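Local coordinates for protein (soluble lytic transglycosylase SLT70) (Escherichia coli, PDB 1QSA), which cleaves the glycosidic bonds between N-acetylmuramic acid and N-acetylglucosamine in peptidoglycan, leaving a 1,6-anhydro bond in the muramic acid product, at residues L37-D49 with F61-L74. Residues are numbered along the deposited sequence; the frame is centred on the assembly and turned at random.
Sequences LYPYLEYRQITDD and FVRANPTLPPARTL
Phe61 and Tyr43 meet because CG of both points opposite the main-chain N (chi1 near 180°), which sends both rings into the space between helix 38-48 and segment 61-74. The Phe61 ring is a knob in a hole made by Pro39, Glu42, Tyr43 and Ile46. Ile46 CD1 lies 3.5 Å from its CG, the CB atoms of Glu42 and Tyr43 close round the far end, and CZ comes to 3.5 Å from Pro39 O near the ring plane. A flat aromatic ring suits this hole: it packs on these aliphatic carbons, while its slightly positive C-H edge tolerates the carbonyl oxygen. Cutting Phe61 back to an alanine is likely to leave the hole unfilled, with Ile46 CD1 and Tyr43 CB losing their packing partner.

Tyr43 is flanked on both faces: Pro70 CB sits 3.7 Å from its ring centroid in a CH-pi contact, while Thr47 CG2 lies over the opposite face, toward its rim. The Thr47 hydroxyl bonds to Tyr43 O at 2.8 Å. A tyrosine also suits the outer end, since its OH shares a water with Thr73 OG1. Asn65 ND2 bonds almost straight (172°) to Phe61 O, in the carbonyl plane.

Branched Leu68 can set CD1 over a face of Tyr40 and CD2 against Pro39 CB; the rigid Pro70 ring serves two tyrosines, CB on Tyr43 and CG on Tyr40. The axes of segments 38-48 and 69-74 approach to 10.3 Å, 28° from parallel, and helix 55-64 contributes Phe61 to the same packing within the alpha-superhelix. Helix 3-18 touches Tyr40 through Tyr10, and the Tyr40 hydroxyl hydrogen-bonds Glu403 of helix 397-408.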
loop_
_atom_site.group_PDB
_atom_site.type_symbol
_atom_site.label_atom_id
_atom_site.label_comp_id
_atom_site.label_asym_id
_atom_site.label_seq_id
_atom_site.Cartn_x
_atom_site.Cartn_y
_atom_site.Cartn_z
ATOM N N LEU A 37 28.988 11.588 -3.490
ATOM C CA LEU A 37 28.373 11.255 -2.207
ATOM C C LEU A 37 28.980 11.936 -0.968
ATOM O O LEU A 37 28.582 11.635 0.161
ATOM C CB LEU A 37 28.267 9.738 -2.018
ATOM C CG LEU A 37 27.551 8.977 -3.150
ATOM C CD1 LEU A 37 27.374 7.516 -2.752
ATOM C CD2 LEU A 37 26.190 9.583 -3.471
ATOM N N TYR A 38 29.876 12.901 -1.167
ATOM C CA TYR A 38 30.463 13.620 -0.029
ATOM C C TYR A 38 29.376 14.211 0.900
ATOM O O TYR A 38 29.511 14.133 2.116
ATOM C CB TYR A 38 31.431 14.704 -0.512
ATOM C CG TYR A 38 32.109 15.425 0.620
ATOM C CD1 TYR A 38 33.135 14.817 1.353
ATOM C CD2 TYR A 38 31.697 16.698 0.985
ATOM C CE1 TYR A 38 33.733 15.476 2.438
ATOM C CE2 TYR A 38 32.280 17.365 2.061
ATOM C CZ TYR A 38 33.289 16.751 2.780
ATOM O OH TYR A 38 33.828 17.428 3.852
ATOM N N PRO A 39 28.264 14.756 0.350
ATOM C CA PRO A 39 27.227 15.309 1.246
ATOM C C PRO A 39 26.686 14.266 2.233
ATOM O O PRO A 39 26.268 14.619 3.339
ATOM C CB PRO A 39 26.144 15.783 0.271
ATOM C CG PRO A 39 26.936 16.205 -0.928
ATOM C CD PRO A 39 27.954 15.076 -1.057
ATOM N N TYR A 40 26.659 12.991 1.837
ATOM C CA TYR A 40 26.210 11.929 2.745
ATOM C C TYR A 40 27.197 11.754 3.902
ATOM O O TYR A 40 26.795 11.440 5.027
ATOM C CB TYR A 40 25.985 10.614 2.002
ATOM C CG TYR A 40 24.717 10.596 1.186
ATOM C CD1 TYR A 40 23.506 10.181 1.751
ATOM C CD2 TYR A 40 24.720 10.982 -0.157
ATOM C CE1 TYR A 40 22.333 10.152 1.004
ATOM C CE2 TYR A 40 23.536 10.951 -0.922
ATOM C CZ TYR A 40 22.351 10.537 -0.325
ATOM O OH TYR A 40 21.179 10.525 -1.041
ATOM N N LEU A 41 28.487 11.925 3.627
ATOM C CA LEU A 41 29.515 11.837 4.668
ATOM C C LEU A 41 29.353 13.027 5.633
ATOM O O LEU A 41 29.505 12.879 6.846
ATOM C CB LEU A 41 30.916 11.873 4.035
ATOM C CG LEU A 41 31.308 10.664 3.180
ATOM C CD1 LEU A 41 32.687 10.917 2.581
ATOM C CD2 LEU A 41 31.301 9.387 4.020
ATOM N N GLU A 42 29.077 14.209 5.092
ATOM C CA GLU A 42 28.898 15.391 5.923
ATOM C C GLU A 42 27.681 15.201 6.821
ATOM O O GLU A 42 27.701 15.572 7.997
ATOM C CB GLU A 42 28.670 16.627 5.058
ATOM C CG GLU A 42 29.858 17.066 4.256
ATOM C CD GLU A 42 29.569 18.320 3.466
ATOM O OE1 GLU A 42 28.768 18.256 2.511
ATOM O OE2 GLU A 42 30.143 19.377 3.802
ATOM N N TYR A 43 26.625 14.612 6.258
ATOM C CA TYR A 43 25.406 14.361 7.011
ATOM C C TYR A 43 25.716 13.420 8.172
ATOM O O TYR A 43 25.264 13.647 9.300
ATOM C CB TYR A 43 24.328 13.753 6.098
ATOM C CG TYR A 43 23.091 13.289 6.849
ATOM C CD1 TYR A 43 22.078 14.187 7.192
ATOM C CD2 TYR A 43 22.957 11.959 7.245
ATOM C CE1 TYR A 43 20.951 13.763 7.919
ATOM C CE2 TYR A 43 21.843 11.527 7.972
ATOM C CZ TYR A 43 20.846 12.436 8.303
ATOM O OH TYR A 43 19.762 11.991 9.037
ATOM N N ARG A 44 26.492 12.375 7.899
ATOM C CA ARG A 44 26.861 11.410 8.933
ATOM C C ARG A 44 27.664 12.105 10.037
ATOM O O ARG A 44 27.429 11.879 11.226
ATOM C CB ARG A 44 27.658 10.244 8.325
ATOM C CG ARG A 44 27.868 9.093 9.305
ATOM C CD ARG A 44 28.571 7.899 8.639
ATOM N NE ARG A 44 28.895 6.852 9.607
ATOM C CZ ARG A 44 29.292 5.614 9.307
ATOM N NH1 ARG A 44 29.448 5.215 8.053
ATOM N NH2 ARG A 44 29.566 4.770 10.287
ATOM N N GLN A 45 28.592 12.969 9.645
ATOM C CA GLN A 45 29.419 13.703 10.608
ATOM C C GLN A 45 28.566 14.624 11.490
ATOM O O GLN A 45 28.711 14.649 12.719
ATOM C CB GLN A 45 30.446 14.529 9.844
ATOM C CG GLN A 45 31.447 15.270 10.698
ATOM C CD GLN A 45 32.506 15.911 9.832
ATOM O OE1 GLN A 45 32.260 16.929 9.185
ATOM N NE2 GLN A 45 33.673 15.281 9.760
ATOM N N ILE A 46 27.662 15.370 10.866
ATOM C CA ILE A 46 26.810 16.294 11.614
ATOM C C ILE A 46 25.911 15.552 12.598
ATOM O O ILE A 46 25.836 15.912 13.781
ATOM C CB ILE A 46 25.965 17.150 10.648
ATOM C CG1 ILE A 46 26.881 18.085 9.859
ATOM C CG2 ILE A 46 24.914 17.956 11.404
ATOM C CD1 ILE A 46 26.152 18.838 8.748
ATOM N N THR A 47 25.265 14.493 12.124
ATOM C CA THR A 47 24.358 13.709 12.965
ATOM C C THR A 47 25.027 12.877 14.042
ATOM O O THR A 47 24.377 12.493 15.016
ATOM C CB THR A 47 23.381 12.838 12.148
ATOM O OG1 THR A 47 24.096 11.990 11.236
ATOM C CG2 THR A 47 22.425 13.724 11.373
ATOM N N ASP A 48 26.314 12.588 13.862
ATOM C CA ASP A 48 27.080 11.829 14.845
ATOM C C ASP A 48 27.164 12.579 16.178
ATOM O O ASP A 48 27.343 11.966 17.230
ATOM C CB ASP A 48 28.510 11.595 14.333
ATOM C CG ASP A 48 28.695 10.233 13.689
ATOM O OD1 ASP A 48 27.708 9.514 13.467
ATOM O OD2 ASP A 48 29.856 9.879 13.409
ATOM N N ASP A 49 27.082 13.902 16.122
ATOM C CA ASP A 49 27.177 14.720 17.325
ATOM C C ASP A 49 26.041 15.742 17.305
ATOM O O ASP A 49 26.236 16.887 17.703
ATOM C CB ASP A 49 28.541 15.439 17.327
ATOM C CG ASP A 49 28.921 15.998 18.694
ATOM O OD1 ASP A 49 28.486 15.425 19.718
ATOM O OD2 ASP A 49 29.670 17.003 18.738
ATOM N N PHE A 61 24.309 23.529 6.262
ATOM C CA PHE A 61 24.271 22.264 5.537
ATOM C C PHE A 61 22.973 22.104 4.742
ATOM O O PHE A 61 22.983 21.706 3.577
ATOM C CB PHE A 61 24.455 21.076 6.492
ATOM C CG PHE A 61 24.422 19.745 5.799
ATOM C CD1 PHE A 61 25.502 19.327 5.021
ATOM C CD2 PHE A 61 23.297 18.914 5.889
ATOM C CE1 PHE A 61 25.464 18.107 4.343
ATOM C CE2 PHE A 61 23.256 17.699 5.214
ATOM C CZ PHE A 61 24.349 17.298 4.439
ATOM N N VAL A 62 21.853 22.422 5.373
ATOM C CA VAL A 62 20.563 22.308 4.715
ATOM C C VAL A 62 20.477 23.261 3.512
ATOM O O VAL A 62 20.054 22.857 2.427
ATOM C CB VAL A 62 19.421 22.574 5.720
ATOM C CG1 VAL A 62 18.071 22.611 5.016
ATOM C CG2 VAL A 62 19.439 21.514 6.806
ATOM N N ARG A 63 20.941 24.497 3.675
ATOM C CA ARG A 63 20.870 25.465 2.571
ATOM C C ARG A 63 21.808 25.099 1.414
ATOM O O ARG A 63 21.488 25.338 0.249
ATOM C CB ARG A 63 21.171 26.893 3.049
ATOM C CG ARG A 63 20.419 27.353 4.300
ATOM C CD ARG A 63 18.988 26.809 4.424
ATOM N NE ARG A 63 18.786 26.187 5.737
ATOM C CZ ARG A 63 17.616 25.776 6.226
ATOM N NH1 ARG A 63 16.491 25.925 5.524
ATOM N NH2 ARG A 63 17.573 25.213 7.435
ATOM N N ALA A 64 22.930 24.465 1.739
ATOM C CA ALA A 64 23.914 24.072 0.733
ATOM C C ALA A 64 23.547 22.806 -0.028
ATOM O O ALA A 64 24.128 22.526 -1.072
ATOM C CB ALA A 64 25.276 23.885 1.379
ATOM N N ASN A 65 22.563 22.066 0.471
ATOM C CA ASN A 65 22.169 20.800 -0.140
ATOM C C ASN A 65 20.651 20.693 -0.315
ATOM O O ASN A 65 20.025 19.750 0.182
ATOM C CB ASN A 65 22.707 19.655 0.735
ATOM C CG ASN A 65 24.228 19.638 0.802
ATOM O OD1 ASN A 65 24.885 19.046 -0.057
ATOM N ND2 ASN A 65 24.797 20.301 1.811
ATOM N N PRO A 66 20.054 21.603 -1.123
ATOM C CA PRO A 66 18.608 21.629 -1.369
ATOM C C PRO A 66 17.937 20.381 -1.939
ATOM O O PRO A 66 16.755 20.150 -1.682
ATOM C CB PRO A 66 18.432 22.841 -2.291
ATOM C CG PRO A 66 19.713 22.887 -3.049
ATOM C CD PRO A 66 20.747 22.578 -1.988
ATOM N N THR A 67 18.676 19.582 -2.707
ATOM C CA THR A 67 18.116 18.372 -3.295
ATOM C C THR A 67 18.559 17.060 -2.635
ATOM O O THR A 67 18.205 15.975 -3.098
ATOM C CB THR A 67 18.397 18.294 -4.817
ATOM O OG1 THR A 67 19.808 18.209 -5.042
ATOM C CG2 THR A 67 17.825 19.532 -5.534
ATOM N N LEU A 68 19.314 17.161 -1.544
ATOM C CA LEU A 68 19.781 15.970 -0.841
ATOM C C LEU A 68 18.656 15.493 0.095
ATOM O O LEU A 68 18.302 16.200 1.041
ATOM C CB LEU A 68 21.029 16.320 -0.032
ATOM C CG LEU A 68 21.664 15.164 0.741
ATOM C CD1 LEU A 68 22.276 14.163 -0.237
ATOM C CD2 LEU A 68 22.734 15.716 1.678
ATOM N N PRO A 69 18.107 14.280 -0.133
ATOM C CA PRO A 69 17.027 13.822 0.749
ATOM C C PRO A 69 17.322 13.902 2.262
ATOM O O PRO A 69 16.494 14.422 3.010
ATOM C CB PRO A 69 16.727 12.409 0.242
ATOM C CG PRO A 69 17.038 12.517 -1.234
ATOM C CD PRO A 69 18.330 13.314 -1.231
ATOM N N PRO A 70 18.494 13.417 2.730
ATOM C CA PRO A 70 18.711 13.539 4.181
ATOM C C PRO A 70 18.873 14.977 4.711
ATOM O O PRO A 70 18.687 15.213 5.909
ATOM C CB PRO A 70 19.950 12.678 4.437
ATOM C CG PRO A 70 20.637 12.618 3.103
ATOM C CD PRO A 70 19.489 12.504 2.135
ATOM N N ALA A 71 19.215 15.937 3.848
ATOM C CA ALA A 71 19.312 17.323 4.308
ATOM C C ALA A 71 17.878 17.812 4.559
ATOM O O ALA A 71 17.625 18.590 5.479
ATOM C CB ALA A 71 20.006 18.207 3.277
ATOM N N ARG A 72 16.935 17.315 3.763
ATOM C CA ARG A 72 15.545 17.710 3.922
ATOM C C ARG A 72 14.944 17.130 5.195
ATOM O O ARG A 72 14.247 17.838 5.930
ATOM C CB ARG A 72 14.718 17.344 2.686
ATOM C CG ARG A 72 15.262 17.984 1.400
ATOM C CD ARG A 72 14.445 17.591 0.168
ATOM N NE ARG A 72 13.683 18.710 -0.392
ATOM C CZ ARG A 72 12.552 19.199 0.121
ATOM N NH1 ARG A 72 12.019 18.681 1.224
ATOM N NH2 ARG A 72 11.949 20.216 -0.477
ATOM N N THR A 73 15.281 15.884 5.506
ATOM C CA THR A 73 14.775 15.257 6.724
ATOM C C THR A 73 15.481 15.842 7.954
ATOM O O THR A 73 14.907 15.879 9.054
ATOM C CB THR A 73 14.924 13.720 6.717
ATOM O OG1 THR A 73 16.301 13.351 6.601
ATOM C CG2 THR A 73 14.119 13.101 5.575
ATOM N N LEU A 74 16.718 16.312 7.771
ATOM C CA LEU A 74 17.480 16.899 8.880
ATOM C C LEU A 74 16.796 18.137 9.476
ATOM O O LEU A 74 16.963 18.432 10.667
ATOM C CB LEU A 74 18.910 17.242 8.439
ATOM C CG LEU A 74 19.865 17.788 9.515
ATOM C CD1 LEU A 74 20.009 16.793 10.672
ATOM C CD2 LEU A 74 21.232 18.101 8.899
HETATM O O HOH W 1 27.569 21.015 2.359
HETATM O O HOH W 2 17.486 13.487 9.097
#